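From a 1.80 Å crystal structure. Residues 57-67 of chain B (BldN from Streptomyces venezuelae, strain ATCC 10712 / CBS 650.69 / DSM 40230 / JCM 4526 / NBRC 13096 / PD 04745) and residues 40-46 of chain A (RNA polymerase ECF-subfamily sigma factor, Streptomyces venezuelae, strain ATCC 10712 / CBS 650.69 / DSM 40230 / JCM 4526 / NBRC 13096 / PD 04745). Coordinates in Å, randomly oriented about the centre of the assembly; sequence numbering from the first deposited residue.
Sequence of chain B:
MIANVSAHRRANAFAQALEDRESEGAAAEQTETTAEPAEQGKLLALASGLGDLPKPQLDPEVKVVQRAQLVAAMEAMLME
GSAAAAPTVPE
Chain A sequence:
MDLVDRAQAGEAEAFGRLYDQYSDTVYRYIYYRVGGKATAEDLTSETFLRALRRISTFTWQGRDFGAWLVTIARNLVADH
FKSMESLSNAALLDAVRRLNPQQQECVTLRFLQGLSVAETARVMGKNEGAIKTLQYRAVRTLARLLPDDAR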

ATOM      1  N   GLN B  57      -3.359  -0.888 -10.152  1.00 46.20           N
ATOM      2  CA  GLN B  57      -2.578  -0.030  -9.278  1.00 46.58           C
ATOM      3  C   GLN B  57      -3.445   0.586  -8.193  1.00 28.82           C
ATOM      4  O   GLN B  57      -4.579   1.003  -8.449  1.00 27.28           O
ATOM      5  CB  GLN B  57      -1.916   1.079 -10.098  1.00 56.91           C
ATOM      6  CG  GLN B  57      -1.086   0.565 -11.265  1.00 65.95           C
ATOM      7  CD  GLN B  57      -0.501   1.683 -12.097  1.00 68.54           C
ATOM      8  OE1 GLN B  57       0.139   2.594 -11.571  1.00 68.36           O
ATOM      9  NE2 GLN B  57      -0.723   1.627 -13.404  1.00 69.89           N
ATOM     10  N   LEU B  58      -2.910   0.618  -6.977  1.00 27.12           N
ATOM     11  CA  LEU B  58      -3.556   1.308  -5.869  1.00 26.10           C
ATOM     12  C   LEU B  58      -3.637   2.777  -6.220  1.00 18.08           C
ATOM     13  O   LEU B  58      -2.643   3.350  -6.660  1.00 18.66           O
ATOM     14  CB  LEU B  58      -2.720   1.167  -4.598  1.00 23.33           C
ATOM     15  CG  LEU B  58      -3.139   0.222  -3.476  1.00 31.16           C
ATOM     16  CD1 LEU B  58      -2.070   0.202  -2.381  1.00 25.97           C
ATOM     17  CD2 LEU B  58      -4.481   0.623  -2.914  1.00 26.68           C
ATOM     18  N   ASP B  59      -4.814   3.369  -6.032  1.00 20.33           N
ATOM     19  CA  ASP B  59      -5.036   4.787  -6.275  1.00 20.37           C
ATOM     20  C   ASP B  59      -3.971   5.617  -5.556  1.00 22.73           C
ATOM     21  O   ASP B  59      -3.772   5.457  -4.367  1.00 17.63           O
ATOM     22  CB  ASP B  59      -6.424   5.136  -5.737  1.00 24.12           C
ATOM     23  CG  ASP B  59      -6.816   6.567  -5.990  1.00 38.83           C
ATOM     24  OD1 ASP B  59      -5.928   7.439  -6.019  1.00 51.35           O
ATOM     25  OD2 ASP B  59      -8.030   6.825  -6.145  1.00 44.58           O
ATOM     26  N   PRO B  60      -3.299   6.520  -6.281  1.00 24.61           N
ATOM     27  CA  PRO B  60      -2.308   7.379  -5.610  1.00 23.05           C
ATOM     28  C   PRO B  60      -2.841   8.092  -4.381  1.00 17.51           C
ATOM     29  O   PRO B  60      -2.151   8.116  -3.372  1.00 20.51           O
ATOM     30  CB  PRO B  60      -1.938   8.400  -6.685  1.00 28.15           C
ATOM     31  CG  PRO B  60      -2.185   7.695  -7.971  1.00 35.04           C
ATOM     32  CD  PRO B  60      -3.348   6.761  -7.733  1.00 30.35           C
ATOM     33  N   GLU B  61      -4.032   8.687  -4.440  1.00 15.71           N
ATOM     34  CA  GLU B  61      -4.504   9.413  -3.264  1.00 14.81           C
ATOM     35  C   GLU B  61      -4.870   8.498  -2.091  1.00 20.21           C
ATOM     36  O   GLU B  61      -4.759   8.882  -0.927  1.00 23.99           O
ATOM     37  CB  GLU B  61      -5.627  10.395  -3.622  1.00 33.27           C
ATOM     38  CG  GLU B  61      -5.135  11.532  -4.535  1.00 38.83           C
ATOM     39  CD  GLU B  61      -3.836  12.188  -4.046  1.00 36.65           C
ATOM     40  OE1 GLU B  61      -3.844  12.780  -2.950  1.00 40.38           O
ATOM     41  OE2 GLU B  61      -2.805  12.119  -4.758  1.00 29.43           O
ATOM     42  N   VAL B  62      -5.273   7.270  -2.394  1.00 19.00           N
ATOM     43  CA  VAL B  62      -5.422   6.267  -1.338  1.00 17.11           C
ATOM     44  C   VAL B  62      -4.071   5.916  -0.681  1.00 17.07           C
ATOM     45  O   VAL B  62      -3.981   5.798   0.543  1.00 17.12           O
ATOM     46  CB  VAL B  62      -6.099   5.007  -1.881  1.00 20.70           C
ATOM     47  CG1 VAL B  62      -6.141   3.916  -0.828  1.00 23.12           C
ATOM     48  CG2 VAL B  62      -7.505   5.365  -2.360  1.00 24.16           C
ATOM     49  N   LYS B  63      -3.033   5.732  -1.490  1.00 12.50           N
ATOM     50  CA  LYS B  63      -1.694   5.497  -0.926  1.00 13.02           C
ATOM     51  C   LYS B  63      -1.277   6.590   0.059  1.00 15.28           C
ATOM     52  O   LYS B  63      -0.634   6.316   1.089  1.00 13.23           O
ATOM     53  CB  LYS B  63      -0.646   5.386  -2.030  1.00 13.59           C
ATOM     54  CG  LYS B  63      -0.706   4.110  -2.845  1.00 19.32           C
ATOM     55  CD  LYS B  63       0.561   4.019  -3.694  1.00 27.40           C
ATOM     56  CE  LYS B  63       0.676   2.693  -4.424  1.00 43.47           C
ATOM     57  NZ  LYS B  63       1.401   1.696  -3.596  1.00 52.98           N
ATOM     58  N   VAL B  64      -1.581   7.846  -0.270  1.00 17.16           N
ATOM     59  CA  VAL B  64      -1.181   8.929   0.629  1.00 15.36           C
ATOM     60  C   VAL B  64      -1.776   8.718   2.021  1.00 16.81           C
ATOM     61  O   VAL B  64      -1.084   8.810   3.034  1.00 15.01           O
ATOM     62  CB  VAL B  64      -1.602  10.312   0.091  1.00 16.39           C
ATOM     63  CG1 VAL B  64      -1.138  11.408   1.053  1.00 18.34           C
ATOM     64  CG2 VAL B  64      -1.025  10.514  -1.301  1.00 17.75           C
ATOM     65  N   VAL B  65      -3.060   8.386   2.065  1.00 13.52           N
ATOM     66  CA  VAL B  65      -3.760   8.297   3.335  1.00 17.38           C
ATOM     67  C   VAL B  65      -3.331   7.044   4.089  1.00 17.09           C
ATOM     68  O   VAL B  65      -3.064   7.090   5.304  1.00 17.11           O
ATOM     69  CB  VAL B  65      -5.283   8.307   3.149  1.00 19.73           C
ATOM     70  CG1 VAL B  65      -5.979   8.060   4.467  1.00 20.44           C
ATOM     71  CG2 VAL B  65      -5.749   9.656   2.567  1.00 22.83           C
ATOM     72  N   GLN B  66      -3.227   5.933   3.371  1.00 15.54           N
ATOM     73  CA  GLN B  66      -2.820   4.684   4.035  1.00 15.00           C
ATOM     74  C   GLN B  66      -1.417   4.793   4.617  1.00 15.90           C
ATOM     75  O   GLN B  66      -1.166   4.346   5.732  1.00 19.28           O
ATOM     76  CB  GLN B  66      -2.892   3.498   3.084  1.00 18.77           C
ATOM     77  CG  GLN B  66      -4.317   3.229   2.601  1.00 19.49           C
ATOM     78  CD  GLN B  66      -4.480   1.892   1.881  1.00 18.53           C
ATOM     79  OE1 GLN B  66      -3.518   1.316   1.356  1.00 20.54           O
ATOM     80  NE2 GLN B  66      -5.716   1.411   1.829  1.00 23.71           N
ATOM     81  N   ARG B  67      -0.494   5.340   3.838  1.00 16.54           N
ATOM     82  CA  ARG B  67       0.886   5.506   4.304  1.00 14.22           C
ATOM     83  C   ARG B  67       0.930   6.374   5.559  1.00 21.88           C
ATOM     84  O   ARG B  67       1.662   6.074   6.509  1.00 18.37           O
ATOM     85  CB  ARG B  67       1.768   6.107   3.194  1.00 19.33           C
ATOM     86  CG  ARG B  67       3.292   6.050   3.495  1.00 17.33           C
ATOM     87  CD  ARG B  67       4.095   6.890   2.498  1.00 17.15           C
ATOM     88  NE  ARG B  67       5.499   6.493   2.426  1.00 17.87           N
ATOM     89  CZ  ARG B  67       6.456   6.931   3.246  1.00 21.53           C
ATOM     90  NH1 ARG B  67       6.163   7.788   4.211  1.00 21.24           N
ATOM     91  NH2 ARG B  67       7.701   6.486   3.113  1.00 19.78           N
TER
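Chain A (40-46) AEDLTSE

A single direct hydrogen bond joins the two stretches, and it runs from a side chain to the main chain of a helix whose own hydrogen bonding is intact at that point. The amide NE2 of B:Gln66 donates to the carbonyl O of A:Glu41 at 2.8 Å, with an N-H...O angle of 138°. O of A:Glu41 also accepts from A:Ser45 N at 3.1 Å in the regular i to i+4 pattern, so the glutamine adds to the helical bond without replacing it.

Chain A is helical throughout residues 40-46, part of a longer helix. It lies beside the chain B helix that starts at B:Pro60, with the N-to-C directions running roughly the same way at a signed crossing angle of -28°. The axes come no closer than 10.7 Å, and side chains fill much of the space between them. Along the chains, A:Glu41 is level with B:Leu58, their CA atoms 7.3 Å apart, whereas A:Ser45 is level with B:Gln66 at a CA-CA distance of 6.1 Å.

Before its helix begins, chain B is extended through B:Gln57, B:Leu58 and B:Asp59. B:Asp59 caps the helix, its OD1 accepting from B:Glu61 N at 2.8 Å. The CA-to-CB bond of B:Leu58 points sideways, but the end of the side chain approaches chain A: CD2 lies 3.9 Å from CG of A:Glu41, and CD1 lies 4.1 Å from CG2 of A:Thr44. That methyl group of A:Thr44 is also 4.1 Å from OE1 of B:Gln66, while its hydroxyl OG1 donates to A:Ala40 O at 2.7 Å within its own helix.

Within residues 40-46, A:Glu41 is the residue most covered by the chain B stretch. Its CA-to-CB bond points sideways, and its carboxylate lies beside the start of the chain B helix, where OE1 and OE2 of A:Glu41 lie almost equally near CG2 of B:Val62, OE1 at 3.8 Å, and OE2 is also 4.2 Å from CB of B:Asp59. A water extends this link, donating to OE2 of A:Glu41 at 2.6 Å and accepting from N of B:Asp59 at 2.8 Å, and so ties the carboxylate to the backbone just ahead of the helix.

At the other end of the contact, CB of A:Ser45 packs 3.5 Å from NE2 of B:Gln66. A second water lies 2.5 Å from OG of A:Ser45 and donates a weak hydrogen bond to O of B:Gln66 at 3.4 Å. The contact is compact, burying 271 Å² over both sides.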

ATOM      1  N   ALA A  40     -10.795  -3.994  -1.546  1.00 18.77           N
ATOM      2  CA  ALA A  40      -9.389  -4.351  -1.768  1.00 15.87           C
ATOM      3  C   ALA A  40      -8.452  -3.316  -1.116  1.00 18.32           C
ATOM      4  O   ALA A  40      -7.440  -3.668  -0.502  1.00 17.17           O
ATOM      5  CB  ALA A  40      -9.093  -4.502  -3.248  1.00 16.79           C
ATOM      6  N   GLU A  41      -8.815  -2.044  -1.222  1.00 17.85           N
ATOM      7  CA  GLU A  41      -8.025  -0.978  -0.600  1.00 21.00           C
ATOM      8  C   GLU A  41      -8.054  -1.110   0.915  1.00 19.09           C
ATOM      9  O   GLU A  41      -7.013  -1.004   1.575  1.00 19.93           O
ATOM     10  CB  GLU A  41      -8.542   0.411  -1.016  1.00 23.46           C
ATOM     11  CG  GLU A  41      -8.381   0.728  -2.506  1.00 20.03           C
ATOM     12  CD  GLU A  41      -9.222   1.920  -2.964  1.00 29.05           C
ATOM     13  OE1 GLU A  41     -10.008   2.451  -2.157  1.00 30.57           O
ATOM     14  OE2 GLU A  41      -9.084   2.324  -4.135  1.00 27.69           O
ATOM     15  N   ASP A  42      -9.243  -1.340   1.473  1.00 17.95           N
ATOM     16  CA  ASP A  42      -9.406  -1.456   2.923  1.00 21.66           C
ATOM     17  C   ASP A  42      -8.636  -2.638   3.515  1.00 22.52           C
ATOM     18  O   ASP A  42      -7.981  -2.506   4.554  1.00 22.90           O
ATOM     19  CB  ASP A  42     -10.884  -1.552   3.313  1.00 31.96           C
ATOM     20  CG  ASP A  42     -11.621  -0.229   3.162  1.00 47.44           C
ATOM     21  OD1 ASP A  42     -10.955   0.812   2.963  1.00 43.65           O
ATOM     22  OD2 ASP A  42     -12.870  -0.234   3.256  1.00 51.74           O
ATOM     23  N   LEU A  43      -8.716  -3.791   2.861  1.00 17.88           N
ATOM     24  CA  LEU A  43      -7.979  -4.957   3.330  1.00 18.92           C
ATOM     25  C   LEU A  43      -6.461  -4.798   3.129  1.00 17.64           C
ATOM     26  O   LEU A  43      -5.662  -5.428   3.812  1.00 19.05           O
ATOM     27  CB  LEU A  43      -8.509  -6.251   2.683  1.00 20.75           C
ATOM     28  CG  LEU A  43      -9.940  -6.675   3.044  1.00 27.08           C
ATOM     29  CD1 LEU A  43     -10.294  -7.986   2.344  1.00 28.61           C
ATOM     30  CD2 LEU A  43     -10.133  -6.804   4.539  1.00 28.21           C
ATOM     31  N   THR A  44      -6.056  -3.943   2.197  1.00 16.75           N
ATOM     32  CA  THR A  44      -4.625  -3.708   2.006  1.00 16.89           C
ATOM     33  C   THR A  44      -4.130  -2.947   3.219  1.00 14.83           C
ATOM     34  O   THR A  44      -3.108  -3.297   3.828  1.00 15.93           O
ATOM     35  CB  THR A  44      -4.356  -2.910   0.694  1.00 20.09           C
ATOM     36  OG1 THR A  44      -4.762  -3.703  -0.427  1.00 18.59           O
ATOM     37  CG2 THR A  44      -2.866  -2.603   0.550  1.00 16.75           C
ATOM     38  N   SER A  45      -4.880  -1.921   3.592  1.00 17.04           N
ATOM     39  CA  SER A  45      -4.581  -1.141   4.789  1.00 21.43           C
ATOM     40  C   SER A  45      -4.568  -2.037   6.014  1.00 22.68           C
ATOM     41  O   SER A  45      -3.623  -2.014   6.795  1.00 19.06           O
ATOM     42  CB  SER A  45      -5.622  -0.034   4.963  1.00 26.89           C
ATOM     43  OG  SER A  45      -5.496   0.588   6.226  1.00 45.28           O
ATOM     44  N   GLU A  46      -5.617  -2.838   6.185  1.00 16.86           N
ATOM     45  CA  GLU A  46      -5.658  -3.761   7.328  1.00 19.47           C
ATOM     46  C   GLU A  46      -4.489  -4.763   7.386  1.00 18.79           C
ATOM     47  O   GLU A  46      -4.006  -5.095   8.479  1.00 20.22           O
ATOM     48  CB  GLU A  46      -6.993  -4.500   7.379  1.00 22.06           C
ATOM     49  CG  GLU A  46      -7.195  -5.297   8.665  1.00 39.30           C
ATOM     50  CD  GLU A  46      -7.198  -4.409   9.908  1.00 55.37           C
ATOM     51  OE1 GLU A  46      -7.632  -3.239   9.808  1.00 58.49           O
ATOM     52  OE2 GLU A  46      -6.764  -4.878  10.986  1.00 60.59           O
TER
HETATM   53  O   HOH W   1      -7.143   1.763  -5.819  1.00 23.47           O
HETATM   54  O   HOH W   2      -3.887   2.461   6.571  1.00 45.31           O